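Local atomic coordinates of interleukin 22 (PDB entry 4O6K), a protein that probably acts as a secreted cytokine of the interleukin-10 family, signalling through cell-surface receptors as its human counterpart interleukin-22 does. Residues A52-K56 / V86-Q91; Y57-V62 / F107-Y111; K72-I76 / R123-I127. All coordinates share one frame. Numbering follows the deposited sequence.

Contact 1 of 3, residues A52-K56 / V86-Q91; sequences ARILK and VEQELQ
Both segments are helical, with i to i+4 backbone hydrogen bonds such as K56 N to A52 O (3.1 Å) and Q91 N to E87 O (2.8 Å). Their axes run at 139°, a splayed antiparallel crossing (signed angle -139°), and approach to 9.4 Å. The register is set by A52 and E87, whose CA atoms lie 5.9 Å apart, which the small A52 side chain permits. Apolar contacts form the buried side: A52 CB meets L90 CD1 at 3.7 Å, and L55 (chi1 t, chi2 p) brings CD2 to 3.9 Å from V86 CG1. The aliphatic part of E87 (chi1 t, chi2 m) fills the middle, with CG 3.6 Å from A52 O and 3.7 Å from K56 CA. At the more exposed edge K56, extended through chi3, passes its CD 3.8 Å from E87 OE2, and R53, though its CA-to-CB bond points away, brings its guanidinium close to the Q91 side chain. The contact buries 326 Å² and joins helices 47-62 and 76-93 of an all-helical cytokine bundle. On the apolar side, L55 touches L133 and L137 of helix 130-140, and L137 also touches L90, while I54 turns to V104 and F107 of helix 102-117.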
# COMPACT_ATOMS: atom_id res chain seq x y z
N ALA A 52 -7.59 -0.12 1.27
CA ALA A 52 -7.56 -1.53 0.91
C ALA A 52 -7.63 -1.71 -0.60
O ALA A 52 -7.09 -2.67 -1.15
CB ALA A 52 -8.70 -2.27 1.59
N ARG A 53 -8.31 -0.78 -1.27
CA ARG A 53 -8.46 -0.85 -2.71
C ARG A 53 -7.14 -0.42 -3.36
O ARG A 53 -6.74 -0.94 -4.40
CB ARG A 53 -9.60 0.04 -3.18
CG ARG A 53 -10.16 -0.36 -4.53
CD ARG A 53 -10.83 -1.72 -4.35
NE ARG A 53 -11.07 -2.44 -5.59
CZ ARG A 53 -12.06 -3.31 -5.75
NH1 ARG A 53 -12.88 -3.57 -4.74
NH2 ARG A 53 -12.23 -3.93 -6.91
N ILE A 54 -6.48 0.55 -2.73
CA ILE A 54 -5.15 0.98 -3.14
C ILE A 54 -4.14 -0.14 -2.92
O ILE A 54 -3.23 -0.34 -3.73
CB ILE A 54 -4.71 2.25 -2.37
CG1 ILE A 54 -5.62 3.43 -2.73
CG2 ILE A 54 -3.26 2.59 -2.67
CD1 ILE A 54 -5.32 4.69 -1.94
N LEU A 55 -4.31 -0.88 -1.83
CA LEU A 55 -3.46 -2.03 -1.52
C LEU A 55 -3.58 -3.07 -2.62
O LEU A 55 -2.58 -3.68 -3.02
CB LEU A 55 -3.84 -2.63 -0.17
CG LEU A 55 -3.01 -3.84 0.26
CD1 LEU A 55 -1.53 -3.48 0.33
CD2 LEU A 55 -3.50 -4.40 1.58
N LYS A 56 -4.80 -3.27 -3.10
CA LYS A 56 -5.08 -4.18 -4.21
C LYS A 56 -4.26 -3.82 -5.44
O LYS A 56 -3.65 -4.69 -6.07
CB LYS A 56 -6.56 -4.13 -4.58
CG LYS A 56 -6.96 -5.03 -5.74
CD LYS A 56 -8.48 -5.11 -5.84
CE LYS A 56 -8.91 -6.00 -6.99
NZ LYS A 56 -8.32 -7.36 -6.85
N VAL A 86 -3.84 -9.78 3.46
CA VAL A 86 -4.50 -8.64 4.11
C VAL A 86 -5.62 -8.08 3.23
O VAL A 86 -6.75 -7.90 3.68
CB VAL A 86 -3.50 -7.52 4.44
CG1 VAL A 86 -4.23 -6.28 4.95
CG2 VAL A 86 -2.47 -8.00 5.45
N GLU A 87 -5.28 -7.81 1.97
CA GLU A 87 -6.23 -7.27 1.00
C GLU A 87 -7.46 -8.16 0.84
O GLU A 87 -8.59 -7.68 0.79
CB GLU A 87 -5.54 -7.06 -0.35
CG GLU A 87 -6.33 -6.22 -1.35
CD GLU A 87 -7.38 -7.03 -2.09
OE1 GLU A 87 -7.10 -8.20 -2.43
OE2 GLU A 87 -8.49 -6.50 -2.32
N GLN A 88 -7.23 -9.47 0.75
CA GLN A 88 -8.32 -10.43 0.57
C GLN A 88 -9.29 -10.42 1.75
O GLN A 88 -10.50 -10.45 1.56
CB GLN A 88 -7.76 -11.83 0.36
CG GLN A 88 -7.22 -12.06 -1.05
CD GLN A 88 -8.28 -11.83 -2.12
OE1 GLN A 88 -8.19 -10.89 -2.90
NE2 GLN A 88 -9.28 -12.70 -2.14
N GLU A 89 -8.75 -10.37 2.97
CA GLU A 89 -9.60 -10.33 4.16
C GLU A 89 -10.38 -9.02 4.24
O GLU A 89 -11.57 -9.02 4.57
CB GLU A 89 -8.77 -10.50 5.43
CG GLU A 89 -9.62 -10.51 6.70
CD GLU A 89 -8.84 -10.91 7.93
OE1 GLU A 89 -7.64 -11.24 7.80
OE2 GLU A 89 -9.43 -10.91 9.03
N LEU A 90 -9.71 -7.91 3.94
CA LEU A 90 -10.37 -6.61 3.96
C LEU A 90 -11.47 -6.53 2.91
O LEU A 90 -12.55 -6.03 3.18
CB LEU A 90 -9.35 -5.49 3.75
CG LEU A 90 -8.41 -5.23 4.93
CD1 LEU A 90 -7.47 -4.08 4.61
CD2 LEU A 90 -9.23 -4.92 6.17
N GLN A 91 -11.18 -7.04 1.71
CA GLN A 91 -12.15 -7.01 0.62
C GLN A 91 -13.40 -7.84 0.93
O GLN A 91 -14.48 -7.54 0.43
CB GLN A 91 -11.47 -7.46 -0.67
CG GLN A 91 -12.39 -7.81 -1.83
CD GLN A 91 -11.86 -7.33 -3.16
OE1 GLN A 91 -11.25 -6.26 -3.25
NE2 GLN A 91 -12.00 -8.17 -4.18

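Contact 2 of 3, residues Y57-V62 / F107-Y111; sequences YYVNHV and FKRNY
Two helical segments run nearly parallel, their N-to-C directions 18° apart (signed crossing angle -18°) and their axes 12.5 Å from each other. The nearest CA pairs are Y57 with K108 (8.1 Å) and V62 with Y111 (9.4 Å). Residues 58-62 include a wider pi-type turn, while Y111 N hydrogen-bonds to F107 O at 2.8 Å. Large side chains bridge the wide gap. Y57, F107 and Y111 all take chi1 t and point across it: Y57 CD2 lies 3.7 Å from F107 CE2, and Y57 CE2 3.9 Å from Y111 CD2. K108 covers one face of the Y57 ring in a CH-pi contact, its CG 3.9 Å from the centroid. Y58 CE1 approaches F107 CZ at 3.4 Å, the rings near parallel (17°) but slid apart. V62 CG2 sits over a face of Y111, 4.0 Å from CZ. Y57, Y58 and F107 thus make an aromatic cluster, a partly buried layer between helices 47-62 and 102-117 of an interleukin-10-family helical bundle.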
# COMPACT_ATOMS: atom_id res chain seq x y z
N TYR A 57 -4.25 -2.53 -5.76
CA TYR A 57 -3.49 -2.02 -6.89
C TYR A 57 -1.99 -2.21 -6.68
O TYR A 57 -1.26 -2.51 -7.62
CB TYR A 57 -3.81 -0.54 -7.11
CG TYR A 57 -3.42 -0.04 -8.49
CD1 TYR A 57 -4.29 -0.17 -9.56
CD2 TYR A 57 -2.19 0.57 -8.70
CE1 TYR A 57 -3.94 0.28 -10.82
CE2 TYR A 57 -1.83 1.03 -9.96
CZ TYR A 57 -2.71 0.88 -11.02
OH TYR A 57 -2.37 1.33 -12.27
N TYR A 58 -1.55 -2.04 -5.43
CA TYR A 58 -0.16 -2.25 -5.06
C TYR A 58 0.29 -3.69 -5.34
O TYR A 58 1.37 -3.91 -5.89
CB TYR A 58 0.06 -1.93 -3.58
CG TYR A 58 0.77 -0.62 -3.33
CD1 TYR A 58 0.10 0.59 -3.43
CD2 TYR A 58 2.12 -0.60 -2.98
CE1 TYR A 58 0.75 1.79 -3.19
CE2 TYR A 58 2.78 0.59 -2.74
CZ TYR A 58 2.09 1.78 -2.85
OH TYR A 58 2.75 2.97 -2.62
N VAL A 59 -0.54 -4.64 -4.95
CA VAL A 59 -0.23 -6.06 -5.12
C VAL A 59 -0.13 -6.41 -6.60
O VAL A 59 0.75 -7.17 -7.01
CB VAL A 59 -1.29 -6.95 -4.44
CG1 VAL A 59 -1.07 -8.42 -4.79
CG2 VAL A 59 -1.26 -6.75 -2.94
N ASN A 60 -1.03 -5.85 -7.40
CA ASN A 60 -1.07 -6.13 -8.83
C ASN A 60 0.01 -5.41 -9.64
O ASN A 60 0.53 -5.97 -10.61
CB ASN A 60 -2.45 -5.77 -9.40
CG ASN A 60 -3.52 -6.75 -8.97
OD1 ASN A 60 -3.25 -7.94 -8.76
ND2 ASN A 60 -4.75 -6.27 -8.84
N HIS A 61 0.36 -4.19 -9.25
CA HIS A 61 1.24 -3.36 -10.08
C HIS A 61 2.59 -3.05 -9.45
O HIS A 61 3.63 -3.27 -10.07
CB HIS A 61 0.54 -2.05 -10.43
CG HIS A 61 -0.61 -2.19 -11.38
ND1 HIS A 61 -1.86 -2.60 -10.98
CD2 HIS A 61 -0.69 -1.97 -12.71
CE1 HIS A 61 -2.67 -2.64 -12.02
NE2 HIS A 61 -1.98 -2.26 -13.09
N VAL A 62 2.57 -2.52 -8.23
CA VAL A 62 3.79 -1.99 -7.63
C VAL A 62 4.74 -3.07 -7.13
O VAL A 62 5.95 -2.99 -7.34
CB VAL A 62 3.45 -1.04 -6.46
CG1 VAL A 62 4.71 -0.50 -5.82
CG2 VAL A 62 2.56 0.09 -6.94
N PHE A 107 -4.31 8.05 -6.90
CA PHE A 107 -3.12 7.26 -6.84
C PHE A 107 -2.78 6.68 -8.22
O PHE A 107 -1.69 6.82 -8.69
CB PHE A 107 -3.21 6.16 -5.82
CG PHE A 107 -2.03 5.27 -5.85
CD1 PHE A 107 -0.83 5.74 -5.47
CD2 PHE A 107 -2.12 3.99 -6.34
CE1 PHE A 107 0.28 4.96 -5.54
CE2 PHE A 107 -1.03 3.18 -6.41
CZ PHE A 107 0.18 3.67 -6.02
N LYS A 108 -3.76 6.02 -8.80
CA LYS A 108 -3.61 5.44 -10.09
C LYS A 108 -3.17 6.44 -11.14
O LYS A 108 -2.26 6.20 -11.90
CB LYS A 108 -4.93 4.82 -10.47
CG LYS A 108 -5.30 3.59 -9.67
CD LYS A 108 -6.20 2.68 -10.46
CE LYS A 108 -7.60 2.66 -9.91
NZ LYS A 108 -8.23 1.34 -9.75
N ARG A 109 -3.83 7.59 -11.12
CA ARG A 109 -3.52 8.71 -11.98
C ARG A 109 -2.12 9.20 -11.81
O ARG A 109 -1.41 9.31 -12.75
CB ARG A 109 -4.51 9.86 -11.76
CG ARG A 109 -4.25 11.10 -12.59
CD ARG A 109 -5.45 12.01 -12.62
NE ARG A 109 -5.70 12.63 -11.36
CZ ARG A 109 -6.68 12.31 -10.57
NH1 ARG A 109 -7.50 11.37 -10.91
NH2 ARG A 109 -6.83 12.92 -9.44
N ASN A 110 -1.71 9.49 -10.61
CA ASN A 110 -0.37 9.97 -10.27
C ASN A 110 0.71 8.92 -10.53
O ASN A 110 1.83 9.26 -10.92
CB ASN A 110 -0.32 10.45 -8.82
CG ASN A 110 -1.13 11.72 -8.61
OD1 ASN A 110 -1.49 12.40 -9.58
ND2 ASN A 110 -1.42 12.04 -7.36
N TYR A 111 0.38 7.65 -10.30
CA TYR A 111 1.34 6.57 -10.50
C TYR A 111 1.58 6.40 -11.99
O TYR A 111 2.72 6.24 -12.43
CB TYR A 111 0.83 5.26 -9.89
CG TYR A 111 1.78 4.09 -10.04
CD1 TYR A 111 2.99 4.07 -9.37
CD2 TYR A 111 1.45 3.01 -10.85
CE1 TYR A 111 3.86 3.00 -9.50
CE2 TYR A 111 2.31 1.94 -10.99
CZ TYR A 111 3.51 1.93 -10.31
OH TYR A 111 4.37 0.87 -10.45

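Contact 3 of 3, residues K72-I76 / R123-I127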
# COMPACT_ATOMS: atom_id res chain seq x y z
N LYS A 72 16.83 -6.78 -6.16
CA LYS A 72 16.91 -5.56 -5.38
C LYS A 72 16.13 -5.61 -4.07
O LYS A 72 16.54 -5.03 -3.07
CB LYS A 72 16.43 -4.36 -6.20
CG LYS A 72 16.64 -3.05 -5.48
CD LYS A 72 16.24 -1.85 -6.30
CE LYS A 72 16.68 -0.60 -5.58
NZ LYS A 72 18.14 -0.65 -5.29
N TYR A 73 15.01 -6.32 -4.09
CA TYR A 73 14.16 -6.42 -2.91
C TYR A 73 13.91 -7.89 -2.60
O TYR A 73 12.88 -8.44 -2.98
CB TYR A 73 12.83 -5.71 -3.12
CG TYR A 73 12.93 -4.25 -3.52
CD1 TYR A 73 13.19 -3.26 -2.57
CD2 TYR A 73 12.74 -3.86 -4.84
CE1 TYR A 73 13.27 -1.93 -2.94
CE2 TYR A 73 12.83 -2.53 -5.21
CZ TYR A 73 13.09 -1.57 -4.26
OH TYR A 73 13.17 -0.25 -4.63
N PRO A 74 14.85 -8.53 -1.89
CA PRO A 74 14.73 -9.96 -1.57
C PRO A 74 13.45 -10.28 -0.79
O PRO A 74 12.99 -11.42 -0.81
CB PRO A 74 15.97 -10.24 -0.72
CG PRO A 74 16.96 -9.21 -1.15
CD PRO A 74 16.14 -7.98 -1.43
N MET A 75 12.90 -9.28 -0.11
CA MET A 75 11.72 -9.48 0.72
C MET A 75 10.39 -9.22 -0.01
O MET A 75 9.33 -9.54 0.52
CB MET A 75 11.79 -8.58 1.95
CG MET A 75 11.63 -7.11 1.65
SD MET A 75 13.01 -6.40 0.72
CE MET A 75 14.29 -6.42 1.97
N ILE A 76 10.45 -8.66 -1.22
CA ILE A 76 9.25 -8.18 -1.90
C ILE A 76 8.24 -9.30 -2.18
O ILE A 76 7.03 -9.06 -2.18
CB ILE A 76 9.59 -7.47 -3.24
CG1 ILE A 76 8.39 -6.66 -3.74
CG2 ILE A 76 10.06 -8.45 -4.30
CD1 ILE A 76 8.68 -5.82 -4.96
N ARG A 123 8.10 2.79 -9.86
CA ARG A 123 7.93 1.59 -9.06
C ARG A 123 8.67 1.72 -7.73
O ARG A 123 8.10 1.44 -6.68
CB ARG A 123 8.44 0.36 -9.83
CG ARG A 123 7.47 -0.15 -10.89
CD ARG A 123 7.75 -1.59 -11.27
NE ARG A 123 7.67 -2.50 -10.14
CZ ARG A 123 7.84 -3.82 -10.22
NH1 ARG A 123 8.10 -4.38 -11.40
NH2 ARG A 123 7.75 -4.58 -9.14
N ASN A 124 9.93 2.15 -7.79
CA ASN A 124 10.73 2.34 -6.59
C ASN A 124 10.12 3.35 -5.63
O ASN A 124 10.17 3.17 -4.41
CB ASN A 124 12.15 2.79 -6.97
CG ASN A 124 13.01 1.65 -7.48
OD1 ASN A 124 12.78 0.49 -7.14
ND2 ASN A 124 14.00 1.97 -8.30
N LYS A 125 9.55 4.41 -6.18
CA LYS A 125 8.93 5.46 -5.37
C LYS A 125 7.70 4.94 -4.63
O LYS A 125 7.57 5.15 -3.42
CB LYS A 125 8.54 6.65 -6.25
CG LYS A 125 8.05 7.86 -5.46
CD LYS A 125 7.80 9.04 -6.37
CE LYS A 125 7.49 10.29 -5.56
NZ LYS A 125 8.57 10.58 -4.58
N ALA A 126 6.82 4.26 -5.35
CA ALA A 126 5.62 3.68 -4.76
C ALA A 126 5.97 2.59 -3.75
O ALA A 126 5.33 2.47 -2.70
CB ALA A 126 4.70 3.13 -5.84
N ILE A 127 6.99 1.80 -4.07
CA ILE A 127 7.48 0.76 -3.18
C ILE A 127 7.91 1.35 -1.83
O ILE A 127 7.59 0.80 -0.77
CB ILE A 127 8.67 -0.01 -3.81
CG1 ILE A 127 8.16 -1.07 -4.79
CG2 ILE A 127 9.52 -0.68 -2.75
CD1 ILE A 127 9.24 -1.64 -5.68
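Y73 lays one face of its ring against I127: I127 CG2 stands 4.3 Å from the ring centroid, 26° off the normal, which satisfies a CH-pi contact, and Y73 CE2 comes within 3.7 Å of I127 CD1. At the rim of the same ring the hydroxyl donates a hydrogen bond, Y73 OH to N124 OD1, at 2.6 Å. N124 and I127 are three residues apart on helix 119-128, so one tyrosine engages successive turns. Y73 is the first residue to leave helical geometry after helix 69-72, and it opens a type I beta turn, closed by I76 N to Y73 O at 3.0 Å, that leads into helix 76-93. That turn brings I76 in beside Y73, with I76 CD1 4.3 Å from I127 CD1. M19 of helix 10-24 touches both isoleucines, while T22 and A23 of that helix touch Y73. The contact joins an interhelical turn to a helix through apolar packing plus one directed bond: the buried tyrosine packs against I127 while N124 OD1 satisfies its hydroxyl.

Contacts 1 and 2 occupy successive parts of helix 47-62, their centres about 13 Å apart, and meet where I54 CG2 packs 4.1 Å from F107 CD2. Contact 1 is the most buried; contacts 2 and 3 are partly buried, and contact 3 lies across the chain's centre from contact 1, about 19 Å between centres. Their chemistry differs: closely crossed helices use small and aliphatic groups plus aliphatic parts of E87 and K56 in contact 1, widely spaced ones aromatic rings in contact 2, and the turn of contact 3 adds a tyrosine-asparagine hydrogen bond. Contacts 2 and 3 share probable hydrogen bonds, Y58 OH to A126 O (2.6 Å) and V62 O to R123 NH2 (3.0 Å).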